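Endoglucanase (Clostridium thermocellum, PDB 2YIK) probably hydrolyses internal beta-1,4-glucosidic bonds of cellulose, as a family 9 glycoside hydrolase of a cellulose-degrading bacterium. Local coordinates at residues F303-I315 / F361-S373. Numbering follows the deposited sequence.
Sequences FKYYDYYAPPGWI and FWKPIQDLLDKWS
Pro364 of helix 363-373 is the bump that fits into the bend of 303-315. Its CG sits over one face of the Tyr308 ring, 3.7 Å from the ring centroid, a CH-pi contact displaced toward the rim on the CE1 side. With CG anti to the backbone N (chi1 -174°), the tyrosine ring reaches across to the proline, and its hydroxyl accepts from the backbone N of Asp360. The CB of Pro364 lies against Pro311 CB at 3.6 Å, the two pyrrolidine rings side by side and pointing the same way. The Pro312 ring settles on the helix surface, its CG 3.3 Å from Pro364 O and also against Asp367 CB. One turn along, Leu368 pushes its CD1 among the carbonyl oxygens of Pro311, Pro312 and Trp314, while CD2 faces Ile315 CD1. Family 9 catalytic domains are built on an (alpha/alpha)6 barrel; here the chain leaving helix 296-305 packs along a later helix, with helix 322-336 also touching Tyr306 and Pro311. Farther on, Ile315 lies against one side of the Trp372 indole: CD1 stands over the five-membered ring, 3.8 Å from its centroid, while CG2 comes down toward the six-membered ring, 3.2 Å from CZ2. At the opposite end Phe303 and Phe361, nearly parallel (7°), barely overlap and meet along their CE1 and CZ corners, the two CZ atoms 3.8 Å apart. A water accepts from Tyr306 OH and donates to Phe361 O. On the partly exposed flank, Lys371 bends at chi3 (-69°) to give a hydrogen bond from NZ to Pro312 O (3.1 Å), met from above the carbonyl plane.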
loop_
_atom_site.group_PDB
_atom_site.type_symbol
_atom_site.label_atom_id
_atom_site.label_comp_id
_atom_site.label_asym_id
_atom_site.label_seq_id
_atom_site.Cartn_x
_atom_site.Cartn_y
_atom_site.Cartn_z
ATOM N N PHE A 303 4.359 -12.532 18.015
ATOM C CA PHE A 303 5.268 -13.647 18.234
ATOM C C PHE A 303 4.605 -15.001 18.017
ATOM O O PHE A 303 5.259 -15.947 17.599
ATOM C CB PHE A 303 5.871 -13.590 19.644
ATOM C CG PHE A 303 6.894 -12.492 19.834
ATOM C CD1 PHE A 303 7.399 -11.784 18.744
ATOM C CD2 PHE A 303 7.388 -12.200 21.103
ATOM C CE1 PHE A 303 8.383 -10.804 18.909
ATOM C CE2 PHE A 303 8.372 -11.225 21.282
ATOM C CZ PHE A 303 8.871 -10.524 20.182
ATOM N N LYS A 304 3.307 -15.086 18.289
ATOM C CA LYS A 304 2.565 -16.334 18.118
ATOM C C LYS A 304 2.508 -16.805 16.657
ATOM O O LYS A 304 2.559 -18.003 16.384
ATOM C CB LYS A 304 1.136 -16.165 18.657
ATOM C CG LYS A 304 0.282 -17.441 18.674
ATOM C CD LYS A 304 -1.080 -17.211 19.371
ATOM C CE LYS A 304 -0.903 -16.676 20.800
ATOM N NZ LYS A 304 -2.201 -16.431 21.541
ATOM N N TYR A 305 2.428 -15.871 15.717
ATOM C CA TYR A 305 2.316 -16.246 14.314
ATOM C C TYR A 305 3.480 -15.861 13.405
ATOM O O TYR A 305 3.518 -16.282 12.254
ATOM C CB TYR A 305 1.015 -15.678 13.744
ATOM C CG TYR A 305 -0.228 -16.153 14.469
ATOM C CD1 TYR A 305 -0.734 -17.440 14.265
ATOM C CD2 TYR A 305 -0.889 -15.320 15.374
ATOM C CE1 TYR A 305 -1.874 -17.885 14.944
ATOM C CE2 TYR A 305 -2.027 -15.750 16.057
ATOM C CZ TYR A 305 -2.515 -17.033 15.839
ATOM O OH TYR A 305 -3.641 -17.459 16.509
ATOM N N TYR A 306 4.426 -15.083 13.918
ATOM C CA TYR A 306 5.574 -14.650 13.128
ATOM C C TYR A 306 6.427 -15.796 12.575
ATOM O O TYR A 306 6.961 -16.612 13.329
ATOM C CB TYR A 306 6.458 -13.706 13.954
ATOM C CG TYR A 306 7.700 -13.197 13.234
ATOM C CD1 TYR A 306 7.627 -12.719 11.922
ATOM C CD2 TYR A 306 8.940 -13.155 13.880
ATOM C CE1 TYR A 306 8.761 -12.210 11.270
ATOM C CE2 TYR A 306 10.082 -12.646 13.237
ATOM C CZ TYR A 306 9.983 -12.177 11.931
ATOM O OH TYR A 306 11.099 -11.694 11.270
ATOM N N ASP A 307 6.544 -15.844 11.251
ATOM C CA ASP A 307 7.338 -16.862 10.562
ATOM C C ASP A 307 8.720 -16.248 10.335
ATOM O O ASP A 307 8.937 -15.509 9.376
ATOM C CB ASP A 307 6.675 -17.218 9.219
ATOM C CG ASP A 307 7.397 -18.346 8.476
ATOM O OD1 ASP A 307 8.489 -18.764 8.923
ATOM O OD2 ASP A 307 6.869 -18.806 7.438
ATOM N N TYR A 308 9.644 -16.550 11.240
ATOM C CA TYR A 308 11.009 -16.029 11.184
ATOM C C TYR A 308 11.723 -16.428 9.898
ATOM O O TYR A 308 12.668 -15.768 9.477
ATOM C CB TYR A 308 11.792 -16.556 12.393
ATOM C CG TYR A 308 13.194 -16.013 12.570
ATOM C CD1 TYR A 308 13.415 -14.738 13.091
ATOM C CD2 TYR A 308 14.306 -16.801 12.261
ATOM C CE1 TYR A 308 14.708 -14.265 13.307
ATOM C CE2 TYR A 308 15.596 -16.338 12.470
ATOM C CZ TYR A 308 15.790 -15.071 12.996
ATOM O OH TYR A 308 17.065 -14.615 13.229
ATOM N N TYR A 309 11.259 -17.508 9.280
ATOM C CA TYR A 309 11.870 -18.020 8.056
ATOM C C TYR A 309 11.343 -17.396 6.767
ATOM O O TYR A 309 11.934 -17.574 5.709
ATOM C CB TYR A 309 11.694 -19.547 7.996
ATOM C CG TYR A 309 12.157 -20.228 9.266
ATOM C CD1 TYR A 309 13.453 -20.027 9.750
ATOM C CD2 TYR A 309 11.280 -21.010 10.029
ATOM C CE1 TYR A 309 13.872 -20.581 10.972
ATOM C CE2 TYR A 309 11.685 -21.565 11.256
ATOM C CZ TYR A 309 12.982 -21.344 11.723
ATOM O OH TYR A 309 13.373 -21.864 12.945
ATOM N N ALA A 310 10.255 -16.640 6.862
ATOM C CA ALA A 310 9.636 -16.037 5.685
ATOM C C ALA A 310 10.259 -14.781 5.055
ATOM O O ALA A 310 10.383 -14.699 3.834
ATOM C CB ALA A 310 8.155 -15.777 5.968
ATOM N N PRO A 311 10.669 -13.794 5.867
ATOM C CA PRO A 311 11.243 -12.591 5.257
ATOM C C PRO A 311 12.176 -12.691 4.050
ATOM O O PRO A 311 11.959 -12.025 3.047
ATOM C CB PRO A 311 11.912 -11.893 6.439
ATOM C CG PRO A 311 11.008 -12.235 7.580
ATOM C CD PRO A 311 10.751 -13.721 7.340
ATOM N N PRO A 312 13.210 -13.544 4.121
ATOM C CA PRO A 312 14.165 -13.677 3.003
ATOM C C PRO A 312 13.661 -14.257 1.692
ATOM O O PRO A 312 14.285 -14.075 0.638
ATOM C CB PRO A 312 15.279 -14.554 3.586
ATOM C CG PRO A 312 15.028 -14.570 5.072
ATOM C CD PRO A 312 13.541 -14.480 5.209
ATOM N N GLY A 313 12.522 -14.933 1.789
ATOM C CA GLY A 313 11.917 -15.605 0.659
ATOM C C GLY A 313 11.453 -14.816 -0.528
ATOM O O GLY A 313 11.959 -15.005 -1.636
ATOM N N TRP A 314 10.498 -13.935 -0.262
ATOM C CA TRP A 314 9.854 -13.067 -1.242
ATOM C C TRP A 314 10.289 -11.617 -0.951
ATOM O O TRP A 314 11.379 -11.417 -0.385
ATOM C CB TRP A 314 8.323 -13.268 -1.058
ATOM C CG TRP A 314 7.543 -13.083 -2.310
ATOM C CD1 TRP A 314 6.554 -12.172 -2.527
ATOM C CD2 TRP A 314 7.711 -13.793 -3.546
ATOM N NE1 TRP A 314 6.091 -12.264 -3.819
ATOM C CE2 TRP A 314 6.783 -13.254 -4.465
ATOM C CE3 TRP A 314 8.552 -14.837 -3.960
ATOM C CZ2 TRP A 314 6.680 -13.713 -5.777
ATOM C CZ3 TRP A 314 8.446 -15.296 -5.274
ATOM C CH2 TRP A 314 7.514 -14.737 -6.162
ATOM N N ILE A 315 9.489 -10.600 -1.302
ATOM C CA ILE A 315 9.796 -9.239 -0.882
ATOM C C ILE A 315 8.457 -8.577 -0.441
ATOM O O ILE A 315 7.391 -9.185 -0.592
ATOM C CB ILE A 315 10.756 -8.408 -1.913
ATOM C CG1 ILE A 315 11.133 -7.081 -1.244
ATOM C CG2 ILE A 315 10.173 -8.324 -3.279
ATOM C CD1 ILE A 315 12.647 -7.025 -1.135
ATOM N N PHE A 361 16.392 -10.359 15.311
ATOM C CA PHE A 361 15.309 -9.762 14.549
ATOM C C PHE A 361 15.673 -9.113 13.212
ATOM O O PHE A 361 14.865 -9.138 12.292
ATOM C CB PHE A 361 14.506 -8.818 15.457
ATOM C CG PHE A 361 13.668 -9.553 16.484
ATOM C CD1 PHE A 361 12.591 -10.341 16.082
ATOM C CD2 PHE A 361 13.995 -9.511 17.841
ATOM C CE1 PHE A 361 11.854 -11.081 17.013
ATOM C CE2 PHE A 361 13.262 -10.250 18.781
ATOM C CZ PHE A 361 12.191 -11.035 18.363
ATOM N N TRP A 362 16.878 -8.565 13.083
ATOM C CA TRP A 362 17.290 -7.966 11.808
ATOM C C TRP A 362 17.872 -8.989 10.820
ATOM O O TRP A 362 17.953 -8.718 9.620
ATOM C CB TRP A 362 18.336 -6.867 12.024
ATOM C CG TRP A 362 17.777 -5.522 12.375
ATOM C CD1 TRP A 362 18.028 -4.806 13.511
ATOM C CD2 TRP A 362 16.893 -4.713 11.581
ATOM N NE1 TRP A 362 17.358 -3.608 13.474
ATOM C CE2 TRP A 362 16.648 -3.523 12.300
ATOM C CE3 TRP A 362 16.273 -4.881 10.331
ATOM C CZ2 TRP A 362 15.825 -2.501 11.820
ATOM C CZ3 TRP A 362 15.447 -3.863 9.846
ATOM C CH2 TRP A 362 15.231 -2.689 10.594
ATOM N N LYS A 363 18.274 -10.157 11.319
ATOM C CA LYS A 363 18.886 -11.181 10.474
ATOM C C LYS A 363 18.039 -11.612 9.275
ATOM O O LYS A 363 18.559 -11.745 8.168
ATOM C CB LYS A 363 19.288 -12.400 11.323
ATOM C CG LYS A 363 20.074 -13.469 10.575
ATOM C CD LYS A 363 21.264 -12.873 9.835
ATOM C CE LYS A 363 22.179 -13.955 9.259
ATOM N NZ LYS A 363 23.370 -13.327 8.615
ATOM N N PRO A 364 16.727 -11.831 9.468
ATOM C CA PRO A 364 15.940 -12.240 8.300
ATOM C C PRO A 364 15.967 -11.211 7.167
ATOM O O PRO A 364 15.915 -11.571 5.988
ATOM C CB PRO A 364 14.541 -12.426 8.878
ATOM C CG PRO A 364 14.825 -12.878 10.279
ATOM C CD PRO A 364 15.923 -11.924 10.698
ATOM N N ILE A 365 16.046 -9.934 7.528
ATOM C CA ILE A 365 16.081 -8.874 6.533
ATOM C C ILE A 365 17.489 -8.719 5.962
ATOM O O ILE A 365 17.658 -8.322 4.811
ATOM C CB ILE A 365 15.567 -7.537 7.138
ATOM C CG1 ILE A 365 14.029 -7.540 7.158
ATOM C CG2 ILE A 365 16.117 -6.345 6.360
ATOM C CD1 ILE A 365 13.395 -7.646 5.776
ATOM N N GLN A 366 18.501 -9.046 6.759
ATOM C CA GLN A 366 19.867 -8.959 6.265
ATOM C C GLN A 366 20.009 -10.043 5.193
ATOM O O GLN A 366 20.676 -9.844 4.175
ATOM C CB GLN A 366 20.883 -9.184 7.389
ATOM C CG GLN A 366 22.328 -9.040 6.923
ATOM C CD GLN A 366 23.350 -9.371 8.002
ATOM O OE1 GLN A 366 24.544 -9.478 7.724
ATOM N NE2 GLN A 366 22.885 -9.533 9.234
ATOM N N ASP A 367 19.371 -11.188 5.429
ATOM C CA ASP A 367 19.398 -12.296 4.475
ATOM C C ASP A 367 18.643 -11.924 3.201
ATOM O O ASP A 367 19.067 -12.254 2.096
ATOM C CB ASP A 367 18.759 -13.547 5.080
ATOM C CG ASP A 367 19.638 -14.210 6.120
ATOM O OD1 ASP A 367 20.773 -13.736 6.333
ATOM O OD2 ASP A 367 19.197 -15.210 6.722
ATOM N N LEU A 368 17.509 -11.252 3.367
ATOM C CA LEU A 368 16.695 -10.827 2.237
ATOM C C LEU A 368 17.493 -9.857 1.371
ATOM O O LEU A 368 17.541 -9.981 0.147
ATOM C CB LEU A 368 15.430 -10.130 2.734
ATOM C CG LEU A 368 14.559 -9.446 1.681
ATOM C CD1 LEU A 368 13.945 -10.499 0.754
ATOM C CD2 LEU A 368 13.478 -8.621 2.384
ATOM N N LEU A 369 18.124 -8.891 2.030
ATOM C CA LEU A 369 18.914 -7.887 1.339
ATOM C C LEU A 369 20.178 -8.433 0.683
ATOM O O LEU A 369 20.565 -7.967 -0.386
ATOM C CB LEU A 369 19.248 -6.737 2.297
ATOM C CG LEU A 369 18.035 -5.875 2.667
ATOM C CD1 LEU A 369 18.429 -4.849 3.720
ATOM C CD2 LEU A 369 17.494 -5.180 1.420
ATOM N N ASP A 370 20.828 -9.407 1.315
ATOM C CA ASP A 370 22.025 -9.998 0.716
ATOM C C ASP A 370 21.590 -10.706 -0.560
ATOM O O ASP A 370 22.309 -10.723 -1.556
ATOM C CB ASP A 370 22.675 -11.034 1.640
ATOM C CG ASP A 370 23.448 -10.401 2.784
ATOM O OD1 ASP A 370 23.854 -9.224 2.665
ATOM O OD2 ASP A 370 23.662 -11.093 3.801
ATOM N N LYS A 371 20.393 -11.277 -0.511
ATOM C CA LYS A 371 19.845 -12.004 -1.641
ATOM C C LYS A 371 19.549 -11.058 -2.802
ATOM O O LYS A 371 19.966 -11.315 -3.936
ATOM C CB LYS A 371 18.576 -12.748 -1.208
ATOM C CG LYS A 371 18.175 -13.901 -2.126
ATOM C CD LYS A 371 16.978 -14.683 -1.597
ATOM C CE LYS A 371 17.331 -15.475 -0.349
ATOM N NZ LYS A 371 16.245 -16.423 0.019
ATOM N N TRP A 372 18.837 -9.966 -2.516
ATOM C CA TRP A 372 18.476 -8.982 -3.538
ATOM C C TRP A 372 19.629 -8.134 -4.080
ATOM O O TRP A 372 19.719 -7.889 -5.280
ATOM C CB TRP A 372 17.377 -8.043 -3.013
ATOM C CG TRP A 372 15.985 -8.582 -3.201
ATOM C CD1 TRP A 372 15.347 -9.518 -2.429
ATOM C CD2 TRP A 372 15.084 -8.260 -4.268
ATOM N NE1 TRP A 372 14.107 -9.795 -2.951
ATOM C CE2 TRP A 372 13.920 -9.037 -4.074
ATOM C CE3 TRP A 372 15.146 -7.385 -5.361
ATOM C CZ2 TRP A 372 12.828 -8.971 -4.947
ATOM C CZ3 TRP A 372 14.057 -7.319 -6.226
ATOM C CH2 TRP A 372 12.912 -8.106 -6.009
ATOM N N SER A 373 20.510 -7.688 -3.194
ATOM C CA SER A 373 21.623 -6.835 -3.594
ATOM C C SER A 373 22.910 -7.578 -3.915
ATOM O O SER A 373 23.828 -6.996 -4.490
ATOM C CB SER A 373 21.924 -5.819 -2.488
ATOM O OG SER A 373 22.471 -6.459 -1.339
HETATM O O HOH W 1 12.283 -9.550 12.583
#